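Local coordinates for xyloglucan-specific endo-beta-1,4-glucanase BoGH9A (Bacteroides ovatus, PDB 6DHT), which hydrolyses internal beta-1,4-glucosidic linkages in the backbone of xyloglucan, releasing xyloglucan oligosaccharides, at residues 469-472 against 473-477; 18-22 against 23-27. All blocks are in the same frame, centred on the assembly; numbering follows the deposited sequence.

Contact 1. Residues 469-472 against 473-477; sequences RNMD and YILGR
With CG swung opposite the backbone N (chi1 -168°) and a bend at chi3 (74°), Arg477 folds its guanidinium back over the last turn of helix 461-474 to meet Asp472. The backbone underneath is a Schellman motif. Arg477 N reaches back five residues to Asp472 O at 3.0 Å, and inside that loop Gly476 N makes a weak bond to Tyr473 O. Gly476 turns the chain with a positive phi, a backbone setting in which a CB would collide with Leu475 O. Asp472 O also takes a weak bond from Leu475 N, whose stronger partner is Met471 O at 3.1 Å.

Above this cap the salt bridge runs from Asp472 OD2 to Arg477 NH1, 2.8 Å. It is a single-pronged bridge, the carboxylate and guanidinium planes standing 76° apart, while Asp472 CB lies over one guanidinium face, off its centre. Arg469 CB approaches the rim in the plane of the group, 3.8 Å from Arg477 NH2. Arg469's own guanidinium is led away by an extended chain to salt bridges with Glu30 and Glu420, which probably ease any repulsion between the two arginines. Arg477 has further partners in Phe424 O, which takes NE, and Ile32 O, which takes NH1; together with Asp472 they fix the rotation of the buried group.

The apolar side of the same turn faces the helical core of the family 9 catalytic domain, and Met471 packs there against helices 105-117, 439-458 and 551-567. Its chain crosses Ile474 and Leu475 at a slant: SD lies 3.8 Å from Ile474 CD1, and CG lies 3.6 Å from Leu475 CD1.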
ATOM      1  N   ARG A 469       3.644  -7.906 -14.583  1.00 13.23           N
ATOM      2  CA  ARG A 469       4.358  -9.128 -14.182  1.00 14.25           C
ATOM      3  C   ARG A 469       4.485  -9.223 -12.664  1.00 14.39           C
ATOM      4  O   ARG A 469       4.314 -10.298 -12.074  1.00 14.16           O
ATOM      5  CB  ARG A 469       5.741  -9.210 -14.829  1.00 14.78           C
ATOM      6  CG  ARG A 469       5.705  -9.421 -16.323  1.00 15.99           C
ATOM      7  CD  ARG A 469       7.087  -9.323 -16.965  1.00 15.45           C
ATOM      8  NE  ARG A 469       7.037  -9.530 -18.408  1.00 16.31           N
ATOM      9  CZ  ARG A 469       8.010  -9.174 -19.245  1.00 20.32           C
ATOM     10  NH1 ARG A 469       9.117  -8.595 -18.795  1.00 18.66           N
ATOM     11  NH2 ARG A 469       7.885  -9.402 -20.535  1.00 21.03           N
ATOM     12  N   ASN A 470       4.801  -8.110 -12.010  1.00 12.51           N
ATOM     13  CA  ASN A 470       4.924  -8.105 -10.562  1.00 12.69           C
ATOM     14  C   ASN A 470       3.578  -8.346  -9.893  1.00 12.95           C
ATOM     15  O   ASN A 470       3.512  -9.012  -8.850  1.00 14.14           O
ATOM     16  CB  ASN A 470       5.523  -6.783 -10.048  1.00 15.43           C
ATOM     17  CG  ASN A 470       7.029  -6.786 -10.045  1.00 15.89           C
ATOM     18  OD1 ASN A 470       7.655  -7.655 -10.633  1.00 16.45           O
ATOM     19  ND2 ASN A 470       7.627  -5.778  -9.416  1.00 16.17           N
ATOM     20  N   MET A 471       2.508  -7.806 -10.471  1.00 11.73           N
ATOM     21  CA  MET A 471       1.173  -8.141  -9.974  1.00 12.51           C
ATOM     22  C   MET A 471       0.866  -9.651 -10.109  1.00 12.94           C
ATOM     23  O   MET A 471       0.325 -10.253  -9.178  1.00 12.19           O
ATOM     24  CB  MET A 471       0.077  -7.270 -10.627  1.00 12.57           C
ATOM     25  CG  MET A 471      -1.311  -7.557 -10.091  1.00 12.83           C
ATOM     26  SD  MET A 471      -1.474  -7.258  -8.285  1.00 16.12           S
ATOM     27  CE  MET A 471      -1.646  -5.516  -8.388  1.00 13.33           C
ATOM     28  N   ASP A 472       1.205 -10.247 -11.246  1.00 12.45           N
ATOM     29  CA  ASP A 472       0.998 -11.678 -11.423  1.00 12.46           C
ATOM     30  C   ASP A 472       1.702 -12.457 -10.312  1.00 14.66           C
ATOM     31  O   ASP A 472       1.182 -13.482  -9.836  1.00 14.65           O
ATOM     32  CB  ASP A 472       1.561 -12.125 -12.763  1.00 13.73           C
ATOM     33  CG  ASP A 472       0.639 -11.837 -13.942  1.00 20.11           C
ATOM     34  OD1 ASP A 472      -0.364 -11.100 -13.848  1.00 16.74           O
ATOM     35  OD2 ASP A 472       0.921 -12.384 -15.033  1.00 30.46           O
ATOM     36  N   TYR A 473       2.893 -12.010  -9.930  1.00 12.70           N
ATOM     37  CA  TYR A 473       3.655 -12.672  -8.874  1.00 12.09           C
ATOM     38  C   TYR A 473       2.855 -12.729  -7.578  1.00 13.85           C
ATOM     39  O   TYR A 473       2.727 -13.806  -6.968  1.00 14.69           O
ATOM     40  CB  TYR A 473       5.025 -11.995  -8.622  1.00 15.69           C
ATOM     41  CG  TYR A 473       5.903 -12.751  -7.657  1.00 14.98           C
ATOM     42  CD1 TYR A 473       5.709 -12.655  -6.296  1.00 15.48           C
ATOM     43  CD2 TYR A 473       6.897 -13.587  -8.118  1.00 15.78           C
ATOM     44  CE1 TYR A 473       6.479 -13.366  -5.398  1.00 17.17           C
ATOM     45  CE2 TYR A 473       7.679 -14.292  -7.230  1.00 15.34           C
ATOM     46  CZ  TYR A 473       7.472 -14.170  -5.880  1.00 15.51           C
ATOM     47  OH  TYR A 473       8.244 -14.907  -4.990  1.00 17.05           O
ATOM     48  N   ILE A 474       2.328 -11.617  -7.084  1.00 13.84           N
ATOM     49  CA  ILE A 474       1.620 -11.718  -5.820  1.00 14.37           C
ATOM     50  C   ILE A 474       0.295 -12.442  -5.930  1.00 13.10           C
ATOM     51  O   ILE A 474      -0.208 -12.901  -4.896  1.00 12.60           O
ATOM     52  CB  ILE A 474       1.403 -10.391  -5.099  1.00 19.04           C
ATOM     53  CG1 ILE A 474       0.400  -9.562  -5.849  1.00 15.00           C
ATOM     54  CG2 ILE A 474       2.750  -9.638  -4.824  1.00 19.02           C
ATOM     55  CD1 ILE A 474      -0.268  -8.571  -4.951  1.00 19.57           C
ATOM     56  N   LEU A 475      -0.272 -12.540  -7.133  1.00 12.93           N
ATOM     57  CA  LEU A 475      -1.555 -13.203  -7.329  1.00 13.35           C
ATOM     58  C   LEU A 475      -1.446 -14.710  -7.619  1.00 14.37           C
ATOM     59  O   LEU A 475      -2.450 -15.350  -7.926  1.00 13.84           O
ATOM     60  CB  LEU A 475      -2.383 -12.462  -8.386  1.00 12.76           C
ATOM     61  CG  LEU A 475      -2.710 -11.012  -8.032  1.00 12.33           C
ATOM     62  CD1 LEU A 475      -3.407 -10.392  -9.221  1.00 14.02           C
ATOM     63  CD2 LEU A 475      -3.544 -10.919  -6.771  1.00 13.15           C
ATOM     64  N   GLY A 476      -0.238 -15.246  -7.521  1.00 13.19           N
ATOM     65  CA  GLY A 476      -0.066 -16.697  -7.554  1.00 13.60           C
ATOM     66  C   GLY A 476       1.126 -17.205  -8.335  1.00 13.76           C
ATOM     67  O   GLY A 476       1.489 -18.397  -8.209  1.00 14.99           O
ATOM     68  N   ARG A 477       1.715 -16.391  -9.188  1.00 14.21           N
ATOM     69  CA  ARG A 477       2.811 -16.867 -10.020  1.00 14.92           C
ATOM     70  C   ARG A 477       4.122 -16.755  -9.260  1.00 14.69           C
ATOM     71  O   ARG A 477       4.936 -15.867  -9.531  1.00 15.47           O
ATOM     72  CB  ARG A 477       2.867 -16.139 -11.362  1.00 13.68           C
ATOM     73  CG  ARG A 477       3.813 -16.842 -12.310  1.00 18.63           C
ATOM     74  CD  ARG A 477       3.733 -16.285 -13.679  1.00 20.76           C
ATOM     75  NE  ARG A 477       4.394 -14.989 -13.740  1.00 25.13           N
ATOM     76  CZ  ARG A 477       4.070 -14.023 -14.583  1.00 19.81           C
ATOM     77  NH1 ARG A 477       3.048 -14.191 -15.397  1.00 31.71           N
ATOM     78  NH2 ARG A 477       4.726 -12.870 -14.565  1.00 24.68           N
TER

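Contact 2. Residues 18-22 against 23-27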
ATOM      1  N   ILE A  18       1.264 -25.674 -11.194  1.00 20.66           N
ATOM      2  CA  ILE A  18       1.020 -24.649 -12.216  1.00 18.46           C
ATOM      3  C   ILE A  18       0.792 -23.288 -11.527  1.00 21.52           C
ATOM      4  O   ILE A  18      -0.225 -23.079 -10.885  1.00 26.66           O
ATOM      5  CB  ILE A  18      -0.170 -24.988 -13.139  1.00 18.03           C
ATOM      6  CG1 ILE A  18       0.022 -26.402 -13.729  1.00 21.90           C
ATOM      7  CG2 ILE A  18      -0.310 -23.929 -14.248  1.00 20.80           C
ATOM      8  CD1 ILE A  18      -1.190 -26.940 -14.411  1.00 22.70           C
ATOM      9  N   ARG A  19       1.758 -22.394 -11.666  1.00 15.55           N
ATOM     10  CA  ARG A  19       1.742 -21.115 -10.943  1.00 15.33           C
ATOM     11  C   ARG A  19       1.294 -20.023 -11.908  1.00 15.31           C
ATOM     12  O   ARG A  19       1.863 -19.827 -12.981  1.00 15.05           O
ATOM     13  CB  ARG A  19       3.131 -20.845 -10.363  1.00 14.94           C
ATOM     14  CG  ARG A  19       3.665 -21.969  -9.471  1.00 16.60           C
ATOM     15  CD  ARG A  19       2.857 -22.098  -8.174  1.00 18.05           C
ATOM     16  NE  ARG A  19       3.041 -23.405  -7.544  1.00 20.08           N
ATOM     17  CZ  ARG A  19       4.023 -23.700  -6.714  1.00 18.95           C
ATOM     18  NH1 ARG A  19       4.956 -22.824  -6.401  1.00 16.95           N
ATOM     19  NH2 ARG A  19       4.089 -24.928  -6.211  1.00 21.70           N
ATOM     20  N   LEU A  20       0.213 -19.343 -11.550  1.00 16.72           N
ATOM     21  CA  LEU A  20      -0.322 -18.324 -12.442  1.00 14.52           C
ATOM     22  C   LEU A  20      -1.038 -17.237 -11.645  1.00 15.08           C
ATOM     23  O   LEU A  20      -1.275 -17.370 -10.464  1.00 15.20           O
ATOM     24  CB  LEU A  20      -1.268 -18.947 -13.472  1.00 16.49           C
ATOM     25  CG  LEU A  20      -2.694 -19.302 -13.035  1.00 18.47           C
ATOM     26  CD1 LEU A  20      -3.481 -19.823 -14.197  1.00 22.23           C
ATOM     27  CD2 LEU A  20      -2.718 -20.351 -11.903  1.00 21.44           C
ATOM     28  N   ASN A  21      -1.410 -16.171 -12.337  1.00 15.53           N
ATOM     29  CA  ASN A  21      -2.289 -15.163 -11.775  1.00 16.58           C
ATOM     30  C   ASN A  21      -3.666 -15.787 -11.573  1.00 13.41           C
ATOM     31  O   ASN A  21      -4.372 -16.109 -12.525  1.00 14.09           O
ATOM     32  CB  ASN A  21      -2.351 -13.993 -12.742  1.00 15.70           C
ATOM     33  CG  ASN A  21      -3.221 -12.859 -12.235  1.00 13.76           C
ATOM     34  OD1 ASN A  21      -4.264 -13.085 -11.617  1.00 14.52           O
ATOM     35  ND2 ASN A  21      -2.817 -11.626 -12.537  1.00 14.76           N
ATOM     36  N   GLN A  22      -4.029 -15.962 -10.309  1.00 13.91           N
ATOM     37  CA  GLN A  22      -5.254 -16.695  -9.965  1.00 13.81           C
ATOM     38  C   GLN A  22      -6.519 -15.882 -10.135  1.00 15.18           C
ATOM     39  O   GLN A  22      -7.615 -16.397  -9.931  1.00 18.02           O
ATOM     40  CB  GLN A  22      -5.165 -17.211  -8.537  1.00 14.80           C
ATOM     41  CG  GLN A  22      -4.069 -18.269  -8.338  1.00 14.68           C
ATOM     42  CD  GLN A  22      -3.850 -18.650  -6.896  1.00 14.69           C
ATOM     43  OE1 GLN A  22      -4.702 -18.408  -6.039  1.00 15.32           O
ATOM     44  NE2 GLN A  22      -2.670 -19.207  -6.595  1.00 16.40           N
ATOM     45  N   LEU A  23      -6.389 -14.597 -10.500  1.00 14.24           N
ATOM     46  CA  LEU A  23      -7.564 -13.808 -10.829  1.00 17.65           C
ATOM     47  C   LEU A  23      -7.845 -13.910 -12.328  1.00 15.10           C
ATOM     48  O   LEU A  23      -9.003 -13.997 -12.744  1.00 17.38           O
ATOM     49  CB  LEU A  23      -7.364 -12.358 -10.419  1.00 17.16           C
ATOM     50  CG  LEU A  23      -7.048 -12.107  -8.953  1.00 22.45           C
ATOM     51  CD1 LEU A  23      -7.334 -10.623  -8.628  1.00 19.68           C
ATOM     52  CD2 LEU A  23      -7.776 -13.009  -7.974  1.00 19.86           C
ATOM     53  N   GLY A  24      -6.784 -13.936 -13.133  1.00 14.68           N
ATOM     54  CA  GLY A  24      -6.916 -14.082 -14.574  1.00 14.68           C
ATOM     55  C   GLY A  24      -6.154 -13.000 -15.317  1.00 15.38           C
ATOM     56  O   GLY A  24      -5.255 -12.362 -14.757  1.00 15.57           O
ATOM     57  N   TYR A  25      -6.522 -12.796 -16.577  1.00 15.65           N
ATOM     58  CA  TYR A  25      -5.763 -11.950 -17.490  1.00 16.50           C
ATOM     59  C   TYR A  25      -6.638 -11.029 -18.295  1.00 18.19           C
ATOM     60  O   TYR A  25      -7.745 -11.392 -18.683  1.00 17.29           O
ATOM     61  CB  TYR A  25      -4.985 -12.807 -18.491  1.00 17.21           C
ATOM     62  CG  TYR A  25      -4.110 -13.812 -17.833  1.00 18.46           C
ATOM     63  CD1 TYR A  25      -2.823 -13.491 -17.396  1.00 15.84           C
ATOM     64  CD2 TYR A  25      -4.553 -15.112 -17.652  1.00 19.38           C
ATOM     65  CE1 TYR A  25      -2.024 -14.419 -16.763  1.00 17.99           C
ATOM     66  CE2 TYR A  25      -3.760 -16.047 -17.037  1.00 20.99           C
ATOM     67  CZ  TYR A  25      -2.495 -15.698 -16.599  1.00 21.18           C
ATOM     68  OH  TYR A  25      -1.691 -16.622 -15.975  1.00 22.93           O
ATOM     69  N   TYR A  26      -6.148  -9.817 -18.546  1.00 16.51           N
ATOM     70  CA  TYR A  26      -6.835  -8.935 -19.486  1.00 13.82           C
ATOM     71  C   TYR A  26      -6.661  -9.474 -20.908  1.00 16.14           C
ATOM     72  O   TYR A  26      -5.637 -10.107 -21.195  1.00 17.74           O
ATOM     73  CB  TYR A  26      -6.297  -7.494 -19.426  1.00 16.57           C
ATOM     74  CG  TYR A  26      -6.597  -6.790 -18.110  1.00 17.15           C
ATOM     75  CD1 TYR A  26      -7.790  -6.116 -17.912  1.00 15.03           C
ATOM     76  CD2 TYR A  26      -5.702  -6.870 -17.056  1.00 14.37           C
ATOM     77  CE1 TYR A  26      -8.075  -5.497 -16.690  1.00 15.02           C
ATOM     78  CE2 TYR A  26      -5.974  -6.256 -15.836  1.00 14.24           C
ATOM     79  CZ  TYR A  26      -7.161  -5.604 -15.659  1.00 14.36           C
ATOM     80  OH  TYR A  26      -7.405  -5.037 -14.435  1.00 13.87           O
ATOM     81  N   PRO A  27      -7.627  -9.182 -21.802  1.00 18.91           N
ATOM     82  CA  PRO A  27      -7.527  -9.749 -23.158  1.00 18.32           C
ATOM     83  C   PRO A  27      -6.215  -9.449 -23.887  1.00 17.26           C
ATOM     84  O   PRO A  27      -5.718 -10.325 -24.602  1.00 18.34           O
ATOM     85  CB  PRO A  27      -8.705  -9.107 -23.881  1.00 22.34           C
ATOM     86  CG  PRO A  27      -9.725  -8.919 -22.824  1.00 21.28           C
ATOM     87  CD  PRO A  27      -8.907  -8.481 -21.609  1.00 19.68           C
TER
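Leu20 meets the later residues through CB, 3.4 Å from Tyr25 OH, with the leucine side chain and the phenol crossing at about a right angle. Asn21 makes the turn. With CG anti to the backbone N (chi1 -179°), its OD1 accepts Leu23 N at 2.8 Å, in the amide plane, which closes an Asx turn. A second bond to the same oxygen comes from Gly24 N at 3.1 Å, from well above that plane. ND2 donates to Asp472 OD1, and CB lies obliquely against the Tyr25 ring. A leucine in place of Asn21 would probably leave the amides of Leu23 and Gly24 without their shared acceptor and Asp472 OD1 without its donor. The Gln22 side chain leaves the turn, its amide bonded to Thr490 N and Gly481 O; that side chain is about 11 Å from the side chain of Asp539, predicted to be in the active site. The turn follows strand 18-19 of the Ig-like domain. Leu20 packs on Val95 and Phe97 of strand 93-99, the Tyr25 backbone bonds to Leu98 and Lys100, and Tyr26 OH reaches Asp565 on helix 551-567.

How the contacts relate
From the N terminus, the chain leaves strand 18-19 and makes the turn of contact 2, then runs on to strand 32-35, which pairs antiparallel with 18-19. Only much later does it reach contact 1, the end of helix 461-474. Each contact closes a tight local turn; they lie in series, neither nested nor crossed, yet their centres are only 8 Å apart. Leu475 O and Gln22 N join the two turns by a probable backbone hydrogen bond of 2.9 Å, and Arg477 CG packs on Arg19 O. The pair thus ties the N-terminal Ig-like domain to a helix end of the catalytic domain.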